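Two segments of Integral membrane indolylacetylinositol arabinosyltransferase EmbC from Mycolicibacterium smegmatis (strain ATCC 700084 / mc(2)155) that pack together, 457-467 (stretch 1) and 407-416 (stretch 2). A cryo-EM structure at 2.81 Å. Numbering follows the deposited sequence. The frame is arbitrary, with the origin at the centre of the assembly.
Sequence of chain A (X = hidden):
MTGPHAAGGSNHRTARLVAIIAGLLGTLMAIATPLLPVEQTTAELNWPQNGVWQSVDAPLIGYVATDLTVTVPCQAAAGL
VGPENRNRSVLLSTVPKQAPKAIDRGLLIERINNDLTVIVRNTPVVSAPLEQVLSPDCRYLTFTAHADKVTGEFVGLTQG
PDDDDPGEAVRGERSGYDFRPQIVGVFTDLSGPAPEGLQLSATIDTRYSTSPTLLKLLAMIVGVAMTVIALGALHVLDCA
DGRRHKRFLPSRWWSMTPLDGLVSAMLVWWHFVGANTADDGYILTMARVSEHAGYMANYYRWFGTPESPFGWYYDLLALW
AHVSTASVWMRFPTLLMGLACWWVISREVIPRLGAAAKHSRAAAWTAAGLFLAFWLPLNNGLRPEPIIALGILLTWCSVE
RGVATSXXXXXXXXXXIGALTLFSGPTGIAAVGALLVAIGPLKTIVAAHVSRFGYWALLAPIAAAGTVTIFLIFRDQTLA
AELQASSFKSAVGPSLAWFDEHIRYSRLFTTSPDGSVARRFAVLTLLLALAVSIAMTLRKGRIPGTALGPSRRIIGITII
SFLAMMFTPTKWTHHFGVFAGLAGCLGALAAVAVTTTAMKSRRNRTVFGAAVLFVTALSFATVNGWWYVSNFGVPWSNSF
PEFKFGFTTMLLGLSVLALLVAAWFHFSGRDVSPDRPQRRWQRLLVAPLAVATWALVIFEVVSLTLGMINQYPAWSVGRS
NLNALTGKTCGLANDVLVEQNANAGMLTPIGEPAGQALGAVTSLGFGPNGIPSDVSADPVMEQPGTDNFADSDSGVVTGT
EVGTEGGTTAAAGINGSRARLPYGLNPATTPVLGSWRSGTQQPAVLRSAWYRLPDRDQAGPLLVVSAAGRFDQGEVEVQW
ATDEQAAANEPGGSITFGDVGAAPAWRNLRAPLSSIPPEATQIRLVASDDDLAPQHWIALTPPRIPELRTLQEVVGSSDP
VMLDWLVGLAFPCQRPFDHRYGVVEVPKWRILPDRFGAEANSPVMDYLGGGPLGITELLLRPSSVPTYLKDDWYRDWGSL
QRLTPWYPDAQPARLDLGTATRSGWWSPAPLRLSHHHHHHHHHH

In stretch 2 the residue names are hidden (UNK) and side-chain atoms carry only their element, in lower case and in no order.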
# COMPACT_ATOMS: atom_id res chain seq x y z
N ALA A 457 -31.04 44.91 -4.61
CA ALA A 457 -31.83 44.36 -5.70
C ALA A 457 -31.04 43.38 -6.55
O ALA A 457 -31.63 42.54 -7.23
CB ALA A 457 -32.35 45.49 -6.58
N LEU A 458 -29.72 43.46 -6.52
CA LEU A 458 -28.89 42.52 -7.27
C LEU A 458 -28.32 41.41 -6.40
O LEU A 458 -27.82 40.43 -6.96
CB LEU A 458 -27.74 43.25 -7.96
CG LEU A 458 -28.08 44.27 -9.04
CD1 LEU A 458 -26.81 44.92 -9.53
CD2 LEU A 458 -28.83 43.64 -10.18
N LEU A 459 -28.37 41.53 -5.08
CA LEU A 459 -27.74 40.52 -4.24
C LEU A 459 -28.69 39.80 -3.30
O LEU A 459 -28.25 38.90 -2.58
CB LEU A 459 -26.59 41.15 -3.44
CG LEU A 459 -25.40 41.60 -4.29
CD1 LEU A 459 -24.39 42.34 -3.44
CD2 LEU A 459 -24.74 40.41 -4.97
N ALA A 460 -29.97 40.15 -3.26
CA ALA A 460 -30.93 39.34 -2.50
C ALA A 460 -31.42 38.09 -3.24
O ALA A 460 -31.55 37.04 -2.58
CB ALA A 460 -32.10 40.22 -2.04
N PRO A 461 -31.73 38.11 -4.55
CA PRO A 461 -32.03 36.83 -5.22
C PRO A 461 -30.86 35.86 -5.28
O PRO A 461 -31.09 34.65 -5.36
CB PRO A 461 -32.47 37.26 -6.62
CG PRO A 461 -32.97 38.58 -6.46
CD PRO A 461 -32.10 39.22 -5.46
N ILE A 462 -29.62 36.36 -5.21
CA ILE A 462 -28.46 35.47 -5.13
C ILE A 462 -28.48 34.69 -3.82
O ILE A 462 -28.23 33.48 -3.79
CB ILE A 462 -27.17 36.29 -5.29
CG1 ILE A 462 -27.16 37.01 -6.64
CG2 ILE A 462 -25.94 35.41 -5.16
CD1 ILE A 462 -27.22 36.09 -7.82
N ALA A 463 -28.84 35.36 -2.72
CA ALA A 463 -28.92 34.69 -1.43
C ALA A 463 -30.09 33.72 -1.38
O ALA A 463 -29.97 32.62 -0.82
CB ALA A 463 -29.03 35.71 -0.31
N ALA A 464 -31.23 34.09 -1.98
CA ALA A 464 -32.38 33.19 -2.01
C ALA A 464 -32.10 31.94 -2.84
O ALA A 464 -32.43 30.81 -2.43
CB ALA A 464 -33.60 33.92 -2.56
N ALA A 465 -31.46 32.11 -4.00
CA ALA A 465 -31.08 30.97 -4.82
C ALA A 465 -30.01 30.12 -4.15
O ALA A 465 -29.97 28.90 -4.35
CB ALA A 465 -30.58 31.45 -6.18
N GLY A 466 -29.14 30.73 -3.34
CA GLY A 466 -28.16 29.95 -2.62
C GLY A 466 -28.76 29.13 -1.49
O GLY A 466 -28.28 28.03 -1.21
N THR A 467 -29.80 29.64 -0.84
CA THR A 467 -30.38 28.94 0.30
C THR A 467 -31.62 28.13 -0.03
O THR A 467 -32.24 27.60 0.89
CB THR A 467 -30.72 29.92 1.42
OG1 THR A 467 -31.73 30.83 0.97
CG2 THR A 467 -29.49 30.70 1.85
N UNK A 407 -25.46 39.01 -17.78
CA UNK A 407 -26.73 38.86 -17.09
C UNK A 407 -26.53 37.98 -15.87
O UNK A 407 -25.63 37.14 -15.84
c UNK A 407 -27.79 38.27 -18.01
n UNK A 407 -31.02 38.07 -22.14
n UNK A 407 -31.22 40.31 -22.59
c UNK A 407 -29.27 38.60 -20.01
n UNK A 407 -29.88 39.60 -20.87
c UNK A 407 -28.31 39.24 -19.04
c UNK A 407 -30.71 39.32 -21.87
N UNK A 408 -27.38 38.17 -14.86
CA UNK A 408 -27.20 37.52 -13.56
C UNK A 408 -28.06 36.29 -13.35
O UNK A 408 -27.74 35.48 -12.47
c UNK A 408 -27.50 38.51 -12.44
c UNK A 408 -25.26 38.93 -11.62
c UNK A 408 -27.02 40.56 -11.19
c UNK A 408 -26.48 39.59 -12.18
N UNK A 409 -29.14 36.13 -14.11
CA UNK A 409 -30.00 34.97 -13.93
C UNK A 409 -29.32 33.63 -14.25
O UNK A 409 -29.54 32.69 -13.47
c UNK A 409 -33.44 34.23 -15.59
c UNK A 409 -32.32 34.01 -14.63
c UNK A 409 -31.29 35.15 -14.74
c UNK A 409 -32.85 33.89 -13.23
N UNK A 410 -28.52 33.45 -15.32
CA UNK A 410 -27.79 32.18 -15.43
C UNK A 410 -26.74 31.96 -14.35
O UNK A 410 -26.44 30.81 -14.03
c UNK A 410 -28.40 34.19 -16.59
c UNK A 410 -27.20 33.62 -17.20
c UNK A 410 -27.18 32.24 -16.83
N UNK A 411 -26.22 33.02 -13.73
CA UNK A 411 -25.33 32.83 -12.59
C UNK A 411 -26.10 32.33 -11.37
O UNK A 411 -25.62 31.45 -10.64
c UNK A 411 -24.58 34.15 -12.31
c UNK A 411 -23.68 34.01 -11.11
c UNK A 411 -23.77 34.56 -13.52
N UNK A 412 -27.32 32.82 -11.17
CA UNK A 412 -28.15 32.33 -10.07
C UNK A 412 -28.60 30.89 -10.32
O UNK A 412 -28.67 30.08 -9.38
c UNK A 412 -29.35 33.24 -9.87
N UNK A 413 -28.89 30.56 -11.58
CA UNK A 413 -29.23 29.18 -11.94
C UNK A 413 -28.04 28.26 -11.72
O UNK A 413 -28.19 27.12 -11.26
c UNK A 413 -31.11 29.81 -13.45
c UNK A 413 -29.76 29.14 -13.39
c UNK A 413 -29.90 27.73 -13.89
N UNK A 414 -26.83 28.75 -11.99
CA UNK A 414 -25.63 27.97 -11.73
C UNK A 414 -25.41 27.75 -10.24
O UNK A 414 -24.91 26.69 -9.84
c UNK A 414 -24.42 28.65 -12.34
N UNK A 415 -25.76 28.73 -9.41
CA UNK A 415 -25.68 28.55 -7.96
C UNK A 415 -26.67 27.48 -7.49
O UNK A 415 -26.33 26.63 -6.65
c UNK A 415 -24.74 30.84 -7.50
c UNK A 415 -26.05 29.72 -5.75
c UNK A 415 -24.99 32.23 -7.01
c UNK A 415 -25.91 29.90 -7.24
N UNK A 416 -27.88 27.48 -8.05
CA UNK A 416 -28.88 26.46 -7.71
C UNK A 416 -28.40 25.06 -8.11
O UNK A 416 -28.47 24.11 -7.33
c UNK A 416 -31.21 25.64 -8.22
c UNK A 416 -32.06 28.54 -8.38
c UNK A 416 -30.24 26.80 -8.34
c UNK A 416 -30.83 28.04 -7.69

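Position 407 carries seven side-chain atoms: three carbons in a row, a nitrogen, then a carbon bearing two more nitrogens. That guanidinium end identifies Arg407, which lies in the loop before the helix, extended and out of reach of stretch 1. Position 408 has four carbons forked at the second, and one tip lies 3.7 Å from Leu458 CD2. A fork one carbon beyond CB means leucine: in Leu408 the touching atom is CD1, and the CA-to-CB bond points toward stretch 1.

Position 409 repeats the four carbons and the fork at the second, so it is Leu409; its CA-to-CB bond points away, and it makes no contact. At position 410 three carbons close a ring onto the backbone N, which can only be Pro410. Lacking an amide hydrogen, it suits the first turn of a helix, where an N-H would find no carbonyl acceptor in a preceding turn.

Position 411 has one carbon carrying two more, the branched pattern of Val411, set sideways and just short of contact. Position 412 has a single carbon, CB, 4.1 Å from Ile462 CD1 and 4.3 Å from Ala465 CB. This is Ala412, and its small size fits a narrow place: its CA is 5.9 Å from the CA of Ile462.

Position 413 again has one carbon bearing two: Val413, pointing away. Position 414 shows one carbon and is Ala414, out of reach. Position 415 has four carbons, forked at the first, with one arm two carbons long. The end of the long arm is 3.8 Å from Ile462 CG2, and the short arm is 3.8 Å from Gly466 CA. It is Ile415, using CD1 and CG2 respectively for these contacts. Position 416 has the same forked pattern; the inner carbon of its long arm lies 3.7 Å from Ala465 CB. In Ile416 that carbon is CG1, also 3.6 Å from Ala465 O.

The rule is apolar fit. The helices run in the same general direction, their axes crossing at -23° and approaching to 8.5 Å. Leu408, Ala412, Ile415 and Ile416 follow the spacing of one helical face, while Leu409 and Val413 point away. Small residues sit where the backbones come near: Ala465 meets Ala412, and Gly466 lies against Ile415, where a CB would also have room. Ile462 and Ile415 supply much of the contact alongside Ala465, and Leu458 with Leu408 extends it toward the N-terminal end of both stretches. No hydrogen bond crosses; the two stretches bury 367 Å² between them.

Stretch 2, residues 407-416: RLLPVAVAII
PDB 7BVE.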